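Penicillin-binding protein PbpB (Mycobacterium tuberculosis, PDB 6KGU) synthesises cross-linked peptidoglycan from lipid intermediates during cell-wall building and is a target of beta-lactam antibiotics such as aztreonam. Local coordinates at residues K272-S277 with Y342-K347; A278-G283 with Q440-M445; T316-F321 with L446-Q451; Y397-N402 with I431-A436. One frame throughout, in Å; residues are numbered along the deposited sequence.

Contact 1 (K272-S277 with Y342-K347)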
loop_
_atom_site.group_PDB
_atom_site.type_symbol
_atom_site.label_atom_id
_atom_site.label_comp_id
_atom_site.label_asym_id
_atom_site.label_seq_id
_atom_site.Cartn_x
_atom_site.Cartn_y
_atom_site.Cartn_z
ATOM N N LYS A 272 5.291 1.959 12.657
ATOM C CA LYS A 272 6.467 2.395 13.391
ATOM C C LYS A 272 7.394 3.246 12.538
ATOM O O LYS A 272 8.250 3.949 13.084
ATOM C CB LYS A 272 7.214 1.188 13.967
ATOM C CG LYS A 272 6.437 0.503 15.119
ATOM C CD LYS A 272 7.224 -0.641 15.748
ATOM C CE LYS A 272 6.393 -1.411 16.775
ATOM N NZ LYS A 272 7.167 -2.566 17.361
ATOM N N ILE A 273 7.220 3.231 11.215
ATOM C CA ILE A 273 7.959 4.159 10.363
ATOM C C ILE A 273 7.800 5.602 10.842
ATOM O O ILE A 273 8.738 6.406 10.737
ATOM C CB ILE A 273 7.520 3.994 8.893
ATOM C CG1 ILE A 273 8.451 4.786 7.975
ATOM C CG2 ILE A 273 6.046 4.422 8.702
ATOM C CD1 ILE A 273 8.109 4.647 6.506
ATOM N N VAL A 274 6.641 5.951 11.412
ATOM C CA VAL A 274 6.439 7.334 11.843
ATOM C C VAL A 274 7.333 7.661 13.034
ATOM O O VAL A 274 8.034 8.681 13.031
ATOM C CB VAL A 274 4.957 7.608 12.147
ATOM C CG1 VAL A 274 4.768 9.039 12.585
ATOM C CG2 VAL A 274 4.097 7.332 10.882
ATOM N N ALA A 275 7.323 6.805 14.068
ATOM C CA ALA A 275 8.209 7.018 15.212
ATOM C C ALA A 275 9.670 7.028 14.786
ATOM O O ALA A 275 10.465 7.840 15.284
ATOM C CB ALA A 275 7.982 5.943 16.278
ATOM N N ALA A 276 10.057 6.102 13.900
ATOM C CA ALA A 276 11.449 6.030 13.471
ATOM C C ALA A 276 11.876 7.317 12.790
ATOM O O ALA A 276 12.965 7.837 13.054
ATOM C CB ALA A 276 11.656 4.848 12.521
ATOM N N SER A 277 11.024 7.828 11.894
ATOM C CA SER A 277 11.312 9.049 11.155
ATOM C C SER A 277 11.347 10.252 12.082
ATOM O O SER A 277 12.217 11.118 11.958
ATOM C CB SER A 277 10.248 9.251 10.069
ATOM O OG SER A 277 10.244 8.166 9.156
ATOM N N TYR A 342 2.243 13.752 16.517
ATOM C CA TYR A 342 1.027 13.970 15.742
ATOM C C TYR A 342 1.305 14.782 14.481
ATOM O O TYR A 342 0.707 14.531 13.427
ATOM C CB TYR A 342 -0.035 14.657 16.600
ATOM C CG TYR A 342 -1.311 14.948 15.849
ATOM C CD1 TYR A 342 -2.229 13.944 15.594
ATOM C CD2 TYR A 342 -1.605 16.231 15.410
ATOM C CE1 TYR A 342 -3.401 14.203 14.916
ATOM C CE2 TYR A 342 -2.783 16.505 14.727
ATOM C CZ TYR A 342 -3.676 15.485 14.492
ATOM O OH TYR A 342 -4.848 15.736 13.818
ATOM N N ASP A 343 2.226 15.745 14.555
ATOM C CA ASP A 343 2.534 16.515 13.355
ATOM C C ASP A 343 3.117 15.615 12.275
ATOM O O ASP A 343 2.806 15.770 11.089
ATOM C CB ASP A 343 3.499 17.659 13.673
ATOM C CG ASP A 343 3.733 18.574 12.478
ATOM O OD1 ASP A 343 2.793 19.298 12.104
ATOM O OD2 ASP A 343 4.850 18.578 11.916
ATOM N N MET A 344 3.942 14.645 12.674
ATOM C CA MET A 344 4.555 13.748 11.701
ATOM C C MET A 344 3.516 12.826 11.068
ATOM O O MET A 344 3.542 12.609 9.850
ATOM C CB MET A 344 5.672 12.950 12.380
ATOM C CG MET A 344 6.443 12.050 11.459
ATOM S SD MET A 344 7.528 12.953 10.369
ATOM C CE MET A 344 8.837 13.400 11.501
ATOM N N LEU A 345 2.608 12.268 11.885
ATOM C CA LEU A 345 1.483 11.488 11.366
ATOM C C LEU A 345 0.771 12.224 10.245
ATOM O O LEU A 345 0.463 11.644 9.197
ATOM C CB LEU A 345 0.462 11.191 12.469
ATOM C CG LEU A 345 0.553 10.105 13.525
ATOM C CD1 LEU A 345 -0.638 10.214 14.482
ATOM C CD2 LEU A 345 0.642 8.689 12.919
ATOM N N ARG A 346 0.459 13.504 10.469
ATOM C CA ARG A 346 -0.261 14.282 9.465
ATOM C C ARG A 346 0.584 14.497 8.221
ATOM O O ARG A 346 0.079 14.390 7.097
ATOM C CB ARG A 346 -0.694 15.624 10.060
ATOM C CG ARG A 346 -1.864 15.524 11.015
ATOM C CD ARG A 346 -3.162 15.745 10.263
ATOM N NE ARG A 346 -4.106 14.663 10.508
ATOM C CZ ARG A 346 -5.257 14.519 9.862
ATOM N NH1 ARG A 346 -5.616 15.397 8.928
ATOM N NH2 ARG A 346 -6.044 13.494 10.159
ATOM N N LYS A 347 1.878 14.793 8.391
ATOM C CA LYS A 347 2.713 14.993 7.210
ATOM C C LYS A 347 2.798 13.717 6.381
ATOM O O LYS A 347 2.847 13.772 5.147
ATOM C CB LYS A 347 4.115 15.478 7.601
ATOM C CG LYS A 347 4.207 16.980 7.868
ATOM C CD LYS A 347 5.659 17.481 7.939
ATOM C CE LYS A 347 6.522 16.582 8.835
ATOM N NZ LYS A 347 7.916 17.111 9.126
#
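V274 and M344 lie alongside one another, their side chains running opposite ways, where helix 272-281 meets helix 338-347 in the helical part of the penicillin-binding transpeptidase domain. The first of these helices carries K272 of what appears to be the SxxK motif of this family, whose serine would be S269, the probable acyl-ester nucleophile. The two short helix segments approach to 9.7 Å between axes, with 120° between their directions, and V274 and L345 are the nearest CA pair.

M344 can be followed outward from its backbone. Its CB already touches V274 CG1, at 4.0 Å. CG is anti to the backbone N (chi1 -176°), which brings it along V274, and M344 CG lies 3.6 Å from V274 CG1. Bends at chi2 and chi3 then carry the chain past the valine to the next turn, where M344 CE rests 4.1 Å from S277 C. An unbranched, flexible methionine suits this place because it can follow a curved helix surface, whereas the compact, branched V274 offers a rigid methyl close to the opposing backbone. That same methyl, V274 CG1, also meets L345 CD2 at 4.2 Å. V274 also touches M396 of helix 390-401, so two helices share in burying it.

S277 is a polar residue in this apolar setting, and it turns its hydroxyl back onto its own helix: S277 OG donates to I273 O at 2.8 Å, while S277 N reaches the same oxygen from the opposite face of the carbonyl plane.

Contact 2 (A278-G283 with Q440-M445)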
loop_
_atom_site.group_PDB
_atom_site.type_symbol
_atom_site.label_atom_id
_atom_site.label_comp_id
_atom_site.label_asym_id
_atom_site.label_seq_id
_atom_site.Cartn_x
_atom_site.Cartn_y
_atom_site.Cartn_z
ATOM N N ALA A 278 10.408 10.322 13.019
ATOM C CA ALA A 278 10.365 11.467 13.918
ATOM C C ALA A 278 11.596 11.511 14.813
ATOM O O ALA A 278 12.239 12.561 14.945
ATOM C CB ALA A 278 9.082 11.429 14.746
ATOM N N VAL A 279 11.955 10.378 15.423
ATOM C CA VAL A 279 13.063 10.397 16.370
ATOM C C VAL A 279 14.379 10.723 15.660
ATOM O O VAL A 279 15.246 11.396 16.229
ATOM C CB VAL A 279 13.106 9.062 17.158
ATOM C CG1 VAL A 279 14.033 8.046 16.518
ATOM C CG2 VAL A 279 13.495 9.287 18.612
ATOM N N ILE A 280 14.551 10.297 14.405
ATOM C CA ILE A 280 15.767 10.650 13.673
ATOM C C ILE A 280 15.718 12.106 13.213
ATOM O O ILE A 280 16.699 12.849 13.351
ATOM C CB ILE A 280 15.983 9.697 12.475
ATOM C CG1 ILE A 280 16.192 8.255 12.946
ATOM C CG2 ILE A 280 17.139 10.190 11.587
ATOM C CD1 ILE A 280 17.459 8.042 13.776
ATOM N N GLU A 281 14.569 12.534 12.663
ATOM C CA GLU A 281 14.466 13.876 12.078
ATOM C C GLU A 281 14.703 14.967 13.115
ATOM O O GLU A 281 15.305 16.005 12.814
ATOM C CB GLU A 281 13.096 14.081 11.426
ATOM C CG GLU A 281 12.817 15.511 10.955
ATOM C CD GLU A 281 13.496 15.880 9.637
ATOM O OE1 GLU A 281 14.156 15.020 9.018
ATOM O OE2 GLU A 281 13.354 17.048 9.210
ATOM N N HIS A 282 14.231 14.765 14.332
ATOM C CA HIS A 282 14.465 15.753 15.371
ATOM C C HIS A 282 15.758 15.505 16.146
ATOM O O HIS A 282 15.990 16.158 17.165
ATOM C CB HIS A 282 13.265 15.797 16.307
ATOM C CG HIS A 282 11.994 16.150 15.606
ATOM N ND1 HIS A 282 11.813 17.361 14.972
ATOM C CD2 HIS A 282 10.851 15.448 15.409
ATOM C CE1 HIS A 282 10.608 17.397 14.429
ATOM N NE2 HIS A 282 10.009 16.244 14.667
ATOM N N GLY A 283 16.618 14.609 15.667
ATOM C CA GLY A 283 17.920 14.450 16.296
ATOM C C GLY A 283 17.851 13.911 17.708
ATOM O O GLY A 283 18.688 14.260 18.539
ATOM N N GLN A 440 17.226 8.693 4.192
ATOM C CA GLN A 440 18.266 7.715 3.882
ATOM C C GLN A 440 18.633 6.892 5.109
ATOM O O GLN A 440 18.875 5.684 5.009
ATOM C CB GLN A 440 19.501 8.427 3.315
ATOM C CG GLN A 440 19.277 8.950 1.891
ATOM C CD GLN A 440 20.128 10.158 1.564
ATOM O OE1 GLN A 440 21.125 10.420 2.227
ATOM N NE2 GLN A 440 19.733 10.903 0.543
ATOM N N THR A 441 18.664 7.534 6.278
ATOM C CA THR A 441 18.980 6.834 7.515
ATOM C C THR A 441 17.883 5.840 7.895
ATOM O O THR A 441 18.177 4.716 8.325
ATOM C CB THR A 441 19.213 7.865 8.623
ATOM O OG1 THR A 441 20.429 8.570 8.351
ATOM C CG2 THR A 441 19.309 7.213 9.994
ATOM N N VAL A 442 16.617 6.217 7.723
ATOM C CA VAL A 442 15.531 5.305 8.072
ATOM C C VAL A 442 15.514 4.097 7.127
ATOM O O VAL A 442 15.328 2.958 7.566
ATOM C CB VAL A 442 14.185 6.054 8.069
ATOM C CG1 VAL A 442 13.020 5.071 8.174
ATOM C CG2 VAL A 442 14.135 7.097 9.219
ATOM N N ARG A 443 15.716 4.327 5.828
ATOM C CA ARG A 443 15.829 3.232 4.856
ATOM C C ARG A 443 16.914 2.243 5.252
ATOM O O ARG A 443 16.714 1.024 5.184
ATOM C CB ARG A 443 16.148 3.772 3.450
ATOM C CG ARG A 443 15.052 4.556 2.779
ATOM C CD ARG A 443 15.227 4.587 1.253
ATOM N NE ARG A 443 16.506 5.120 0.782
ATOM C CZ ARG A 443 16.710 6.390 0.429
ATOM N NH1 ARG A 443 15.742 7.284 0.547
ATOM N NH2 ARG A 443 17.891 6.776 -0.023
ATOM N N GLN A 444 18.091 2.753 5.635
ATOM C CA GLN A 444 19.172 1.856 6.038
ATOM C C GLN A 444 18.796 1.075 7.288
ATOM O O GLN A 444 19.031 -0.137 7.361
ATOM C CB GLN A 444 20.464 2.651 6.260
ATOM C CG GLN A 444 21.127 3.098 4.960
ATOM C CD GLN A 444 21.546 1.920 4.075
ATOM O OE1 GLN A 444 22.061 0.911 4.556
ATOM N NE2 GLN A 444 21.309 2.047 2.789
ATOM N N MET A 445 18.199 1.752 8.279
ATOM C CA MET A 445 17.755 1.082 9.498
ATOM C C MET A 445 16.801 -0.060 9.190
ATOM O O MET A 445 16.911 -1.144 9.765
ATOM C CB MET A 445 17.061 2.076 10.441
ATOM C CG MET A 445 17.932 2.679 11.516
ATOM S SD MET A 445 16.972 3.341 12.901
ATOM C CE MET A 445 15.875 4.478 12.049
#
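I280 points its CB toward helix 436-445 and divides its branches among three partners. It and M445 point at each other: the methionine reaches across from its own helix, and a bend at the last torsion (chi3 -56°) brings its terminal methyl to the CG1 methylene of the isoleucine, with M445 CE 3.9 Å from I280 CG1. I280 and T441, by contrast, pass at a slant, with methyl against methyl, I280 CG2 lying 4.0 Å from T441 CG2. V442 makes a looser contact, its CG2 4.4 Å from I280 CG1.

The threonine shows how a polar residue can serve an apolar face. With CG2 anti to the backbone N, OG1 sits beside that N and bonds to Q437 O of its own helix, leaving the methyl for I280. Both helices belong to the transpeptidase domain, and the contact comes close to the C-terminal end of helix 272-281, which finishes in a Schellman motif: G283 N bonds to I280 O at 2.9 Å, and L284 N to V279 O. G283 is the C-prime residue with phi 66°, a value that glycine, lacking a CB, adopts readily.

Next in sequence to I280, E281 joins the helix end to the start of its neighbour, since its OE1 accepts from S435 N and is hydrogen-bonded to T438 OG1. M445 also touches T317 and T318 of helix 317-323.

Contact 3 (T316-F321 with L446-Q451)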
loop_
_atom_site.group_PDB
_atom_site.type_symbol
_atom_site.label_atom_id
_atom_site.label_comp_id
_atom_site.label_asym_id
_atom_site.label_seq_id
_atom_site.Cartn_x
_atom_site.Cartn_y
_atom_site.Cartn_z
ATOM N N THR A 316 19.760 -1.795 20.054
ATOM C CA THR A 316 20.000 -0.503 19.442
ATOM C C THR A 316 18.680 0.078 18.949
ATOM O O THR A 316 17.658 -0.605 18.876
ATOM C CB THR A 316 20.969 -0.608 18.266
ATOM O OG1 THR A 316 20.419 -1.497 17.284
ATOM C CG2 THR A 316 22.355 -1.105 18.729
ATOM N N THR A 317 18.711 1.363 18.599
ATOM C CA THR A 317 17.573 1.965 17.917
ATOM C C THR A 317 17.221 1.169 16.663
ATOM O O THR A 317 16.051 0.849 16.415
ATOM C CB THR A 317 17.902 3.421 17.595
ATOM O OG1 THR A 317 17.989 4.146 18.828
ATOM C CG2 THR A 317 16.856 4.046 16.705
ATOM N N THR A 318 18.237 0.812 15.876
ATOM C CA THR A 318 18.020 -0.079 14.733
ATOM C C THR A 318 17.304 -1.359 15.152
ATOM O O THR A 318 16.296 -1.747 14.548
ATOM C CB THR A 318 19.367 -0.376 14.067
ATOM O OG1 THR A 318 19.831 0.821 13.430
ATOM C CG2 THR A 318 19.255 -1.492 13.020
ATOM N N GLY A 319 17.776 -1.998 16.226
ATOM C CA GLY A 319 17.151 -3.223 16.686
ATOM C C GLY A 319 15.729 -3.052 17.183
ATOM O O GLY A 319 14.928 -3.985 17.100
ATOM N N VAL A 320 15.400 -1.885 17.735
ATOM C CA VAL A 320 14.036 -1.650 18.199
ATOM C C VAL A 320 13.056 -1.810 17.047
ATOM O O VAL A 320 12.018 -2.470 17.173
ATOM C CB VAL A 320 13.915 -0.260 18.848
ATOM C CG1 VAL A 320 12.441 0.187 18.874
ATOM C CG2 VAL A 320 14.502 -0.284 20.251
ATOM N N PHE A 321 13.377 -1.218 15.905
ATOM C CA PHE A 321 12.528 -1.379 14.734
ATOM C C PHE A 321 12.778 -2.700 14.008
ATOM O O PHE A 321 11.827 -3.300 13.497
ATOM C CB PHE A 321 12.717 -0.156 13.837
ATOM C CG PHE A 321 12.365 1.124 14.549
ATOM C CD1 PHE A 321 11.041 1.385 14.897
ATOM C CD2 PHE A 321 13.348 2.027 14.936
ATOM C CE1 PHE A 321 10.685 2.558 15.590
ATOM C CE2 PHE A 321 13.006 3.200 15.622
ATOM C CZ PHE A 321 11.664 3.458 15.943
ATOM N N LEU A 446 15.820 0.182 8.322
ATOM C CA LEU A 446 14.819 -0.844 8.045
ATOM C C LEU A 446 15.385 -2.009 7.229
ATOM O O LEU A 446 14.670 -2.996 7.019
ATOM C CB LEU A 446 13.607 -0.213 7.335
ATOM C CG LEU A 446 12.803 0.790 8.179
ATOM C CD1 LEU A 446 11.626 1.362 7.391
ATOM C CD2 LEU A 446 12.316 0.145 9.480
ATOM N N ARG A 447 16.643 -1.932 6.792
ATOM C CA ARG A 447 17.325 -3.127 6.290
ATOM C C ARG A 447 17.461 -4.183 7.379
ATOM O O ARG A 447 17.519 -5.382 7.082
ATOM C CB ARG A 447 18.717 -2.780 5.743
ATOM C CG ARG A 447 18.713 -1.986 4.443
ATOM C CD ARG A 447 20.145 -1.601 4.036
ATOM N NE ARG A 447 20.982 -2.766 3.756
ATOM C CZ ARG A 447 22.310 -2.730 3.615
ATOM N NH1 ARG A 447 22.983 -1.582 3.724
ATOM N NH2 ARG A 447 22.969 -3.844 3.361
ATOM N N ALA A 448 17.511 -3.758 8.645
ATOM C CA ALA A 448 17.644 -4.713 9.741
ATOM C C ALA A 448 16.454 -5.663 9.820
ATOM O O ALA A 448 16.600 -6.807 10.268
ATOM C CB ALA A 448 17.802 -3.964 11.065
ATOM N N VAL A 449 15.273 -5.211 9.392
ATOM C CA VAL A 449 14.079 -6.042 9.477
ATOM C C VAL A 449 14.232 -7.306 8.635
ATOM O O VAL A 449 13.752 -8.381 9.017
ATOM C CB VAL A 449 12.847 -5.217 9.057
ATOM C CG1 VAL A 449 11.642 -6.133 8.751
ATOM C CG2 VAL A 449 12.501 -4.178 10.143
ATOM N N VAL A 450 14.919 -7.216 7.497
ATOM C CA VAL A 450 15.047 -8.366 6.605
ATOM C C VAL A 450 16.382 -9.074 6.782
ATOM O O VAL A 450 16.703 -9.981 6.007
ATOM C CB VAL A 450 14.834 -7.967 5.135
ATOM C CG1 VAL A 450 13.491 -7.264 4.971
ATOM C CG2 VAL A 450 15.977 -7.077 4.652
ATOM N N GLN A 451 17.158 -8.699 7.794
ATOM C CA GLN A 451 18.454 -9.320 8.009
ATOM C C GLN A 451 18.312 -10.650 8.731
ATOM O O GLN A 451 17.585 -10.775 9.723
ATOM C CB GLN A 451 19.372 -8.397 8.807
ATOM C CG GLN A 451 20.697 -9.048 9.226
ATOM C CD GLN A 451 21.691 -8.025 9.735
ATOM O OE1 GLN A 451 22.214 -7.223 8.963
ATOM N NE2 GLN A 451 21.933 -8.026 11.036
#
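T318 and A448 make the tightest apolar contact here, where the start of helix 317-323 meets the segment 446-451. Their methyls lie 3.5 Å apart, T318 CG2 to A448 CB, closer than usual for two carbons, and alanine's small side chain suits so narrow a gap. F321 adds a looser apolar touch through its CB, which lies 4.4 Å from L446 CD2, while the ring itself leads away. A third pair sets a methyl against a carbonyl: V449 CG2 approaches F321 O to 3.5 Å, a packing contact. The side chain of V449 is about 7 Å from the bound aztreonam-derived ligand.

The hydrogen bonds run within each side or to other parts of the chain. T316 is the N-cap of helix 317-323, its OG1 accepting from G319 N at 2.9 Å with an N-H...O angle of 157°. T318 has chi1 -70°, which turns its methyl to A448 and its OG1 to P287 O.

Around this packing, F321 lies against T329 and L332 of helix 326-336, while on strand 473-483 L446 bonds through its backbone to G474 and V449 touches K475.

Contact 4 (Y397-N402 with I431-A436)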
loop_
_atom_site.group_PDB
_atom_site.type_symbol
_atom_site.label_atom_id
_atom_site.label_comp_id
_atom_site.label_asym_id
_atom_site.label_seq_id
_atom_site.Cartn_x
_atom_site.Cartn_y
_atom_site.Cartn_z
ATOM N N TYR A 397 5.640 4.852 3.048
ATOM C CA TYR A 397 6.973 4.353 2.739
ATOM C C TYR A 397 7.507 4.990 1.461
ATOM O O TYR A 397 8.725 5.115 1.289
ATOM C CB TYR A 397 6.943 2.819 2.661
ATOM C CG TYR A 397 6.885 2.209 4.048
ATOM C CD1 TYR A 397 5.743 2.339 4.836
ATOM C CD2 TYR A 397 7.987 1.542 4.593
ATOM C CE1 TYR A 397 5.684 1.805 6.134
ATOM C CE2 TYR A 397 7.943 1.016 5.883
ATOM C CZ TYR A 397 6.787 1.155 6.648
ATOM O OH TYR A 397 6.719 0.631 7.922
ATOM N N GLN A 398 6.606 5.444 0.583
ATOM C CA GLN A 398 7.034 6.192 -0.597
ATOM C C GLN A 398 7.727 7.491 -0.207
ATOM O O GLN A 398 8.700 7.906 -0.859
ATOM C CB GLN A 398 5.832 6.474 -1.505
ATOM C CG GLN A 398 6.201 7.182 -2.802
ATOM C CD GLN A 398 6.311 8.666 -2.629
ATOM O OE1 GLN A 398 5.700 9.244 -1.722
ATOM N NE2 GLN A 398 7.111 9.298 -3.473
ATOM N N ALA A 399 7.235 8.157 0.847
ATOM C CA ALA A 399 7.864 9.395 1.302
ATOM C C ALA A 399 9.320 9.155 1.672
ATOM O O ALA A 399 10.211 9.946 1.329
ATOM C CB ALA A 399 7.109 9.963 2.511
ATOM N N ILE A 400 9.570 8.066 2.401
ATOM C CA ILE A 400 10.916 7.731 2.837
ATOM C C ILE A 400 11.751 7.251 1.657
ATOM O O ILE A 400 12.949 7.539 1.563
ATOM C CB ILE A 400 10.818 6.672 3.954
ATOM C CG1 ILE A 400 10.228 7.303 5.224
ATOM C CG2 ILE A 400 12.169 5.997 4.201
ATOM C CD1 ILE A 400 11.088 8.457 5.781
ATOM N N ALA A 401 11.128 6.504 0.743
ATOM C CA ALA A 401 11.821 6.080 -0.470
ATOM C C ALA A 401 12.282 7.285 -1.296
ATOM O O ALA A 401 13.374 7.273 -1.872
ATOM C CB ALA A 401 10.895 5.199 -1.305
ATOM N N ASN A 402 11.462 8.331 -1.361
ATOM C CA ASN A 402 11.756 9.493 -2.198
ATOM C C ASN A 402 12.493 10.574 -1.413
ATOM O O ASN A 402 12.189 11.768 -1.531
ATOM C CB ASN A 402 10.457 10.025 -2.805
ATOM C CG ASN A 402 10.691 11.080 -3.869
ATOM O OD1 ASN A 402 11.597 10.964 -4.706
ATOM N ND2 ASN A 402 9.868 12.127 -3.839
ATOM N N ILE A 431 5.291 16.989 -0.760
ATOM C CA ILE A 431 5.118 17.212 0.671
ATOM C C ILE A 431 6.381 16.730 1.377
ATOM O O ILE A 431 6.616 15.517 1.476
ATOM C CB ILE A 431 3.879 16.504 1.235
ATOM C CG1 ILE A 431 2.638 16.898 0.427
ATOM C CG2 ILE A 431 3.725 16.832 2.718
ATOM C CD1 ILE A 431 1.478 15.987 0.615
ATOM N N ARG A 432 7.180 17.675 1.874
ATOM C CA ARG A 432 8.388 17.383 2.640
ATOM C C ARG A 432 7.994 16.857 4.018
ATOM O O ARG A 432 7.385 17.581 4.812
ATOM C CB ARG A 432 9.234 18.654 2.740
ATOM C CG ARG A 432 10.382 18.643 3.773
ATOM C CD ARG A 432 11.536 17.745 3.363
ATOM N NE ARG A 432 12.107 18.087 2.063
ATOM C CZ ARG A 432 12.990 17.325 1.430
ATOM N NH1 ARG A 432 13.399 16.175 1.981
ATOM N NH2 ARG A 432 13.449 17.682 0.240
ATOM N N VAL A 433 8.314 15.594 4.297
ATOM C CA VAL A 433 8.015 14.959 5.583
ATOM C C VAL A 433 9.233 14.960 6.502
ATOM O O VAL A 433 9.140 15.321 7.673
ATOM C CB VAL A 433 7.501 13.516 5.366
ATOM C CG1 VAL A 433 7.210 12.854 6.713
ATOM C CG2 VAL A 433 6.276 13.488 4.440
ATOM N N VAL A 434 10.371 14.502 5.994
ATOM C CA VAL A 434 11.642 14.530 6.703
ATOM C C VAL A 434 12.710 14.900 5.687
ATOM O O VAL A 434 12.468 14.890 4.479
ATOM C CB VAL A 434 11.984 13.177 7.367
ATOM C CG1 VAL A 434 10.962 12.814 8.424
ATOM C CG2 VAL A 434 12.113 12.088 6.290
ATOM N N SER A 435 13.914 15.205 6.181
ATOM C CA SER A 435 14.991 15.565 5.269
ATOM C C SER A 435 15.448 14.345 4.468
ATOM O O SER A 435 15.154 13.191 4.812
ATOM C CB SER A 435 16.185 16.158 6.028
ATOM O OG SER A 435 16.887 15.163 6.771
ATOM N N ALA A 436 16.183 14.616 3.381
ATOM C CA ALA A 436 16.776 13.520 2.614
ATOM C C ALA A 436 17.680 12.676 3.496
ATOM O O ALA A 436 17.665 11.439 3.420
ATOM C CB ALA A 436 17.552 14.064 1.417
#
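The C-terminal end of helix 390-401, through A399 and I400, packs against V433 and V434, the two residues that follow strand 431-432 of a two-stranded antiparallel sheet with strand 405-406. Two apolar pairs carry the contact. A399 CB meets V433 CG2 at 4.1 Å; both CB atoms point toward the opposing segment, and the small alanine leaves room for the valine over the helix surface. One residue on, I400 reaches out with its longer branch, its CD1 touching V434 CG2 at 3.8 Å as the two side chains run at a slant to one another. V434 has chi1 -63°, which places that CG2 between its backbone N and carbonyl carbon.

The turn after the strand is held from within. R432 folds its side chain back so that NH1 donates to V434 O at 3.0 Å, nearly straight at 166°, with the oxygen almost in the guanidinium plane. A long arginine can span the turn in this way. The backbone carbonyl V433 O is taken by K347 NZ from helix 338-347. S435 then acts as the N-cap of helix 436-445, with OG bonded to T438 N.

I400 also touches I501 of strand 493-502, so helix 390-401 lies over the antiparallel sheet, a layering characteristic of the transpeptidase fold shared with serine beta-lactamases.

From the N terminus, helix 272-281 opens contacts 1 and 2 in succession, and 316-321 opens contact 3. Contact 1 closes first, when helix 338-347 returns to segment 272-277; its loop therefore crosses those of contacts 2 and 3. Contact 4 then opens and closes in series after contact 1, tying helix 390-401 to the segment around strand 431-432. It is nested inside the loops of contacts 2 and 3, which close consecutively at 440-445 and 446-451 and cross each other. Helix 272-281 is thus joined to four helices: 338-347, 436-445, 317-323 (F321 on A276) and 390-401 (I400 on S277). A bond from R443 to I400 O joins helix 436-445 to helix 390-401.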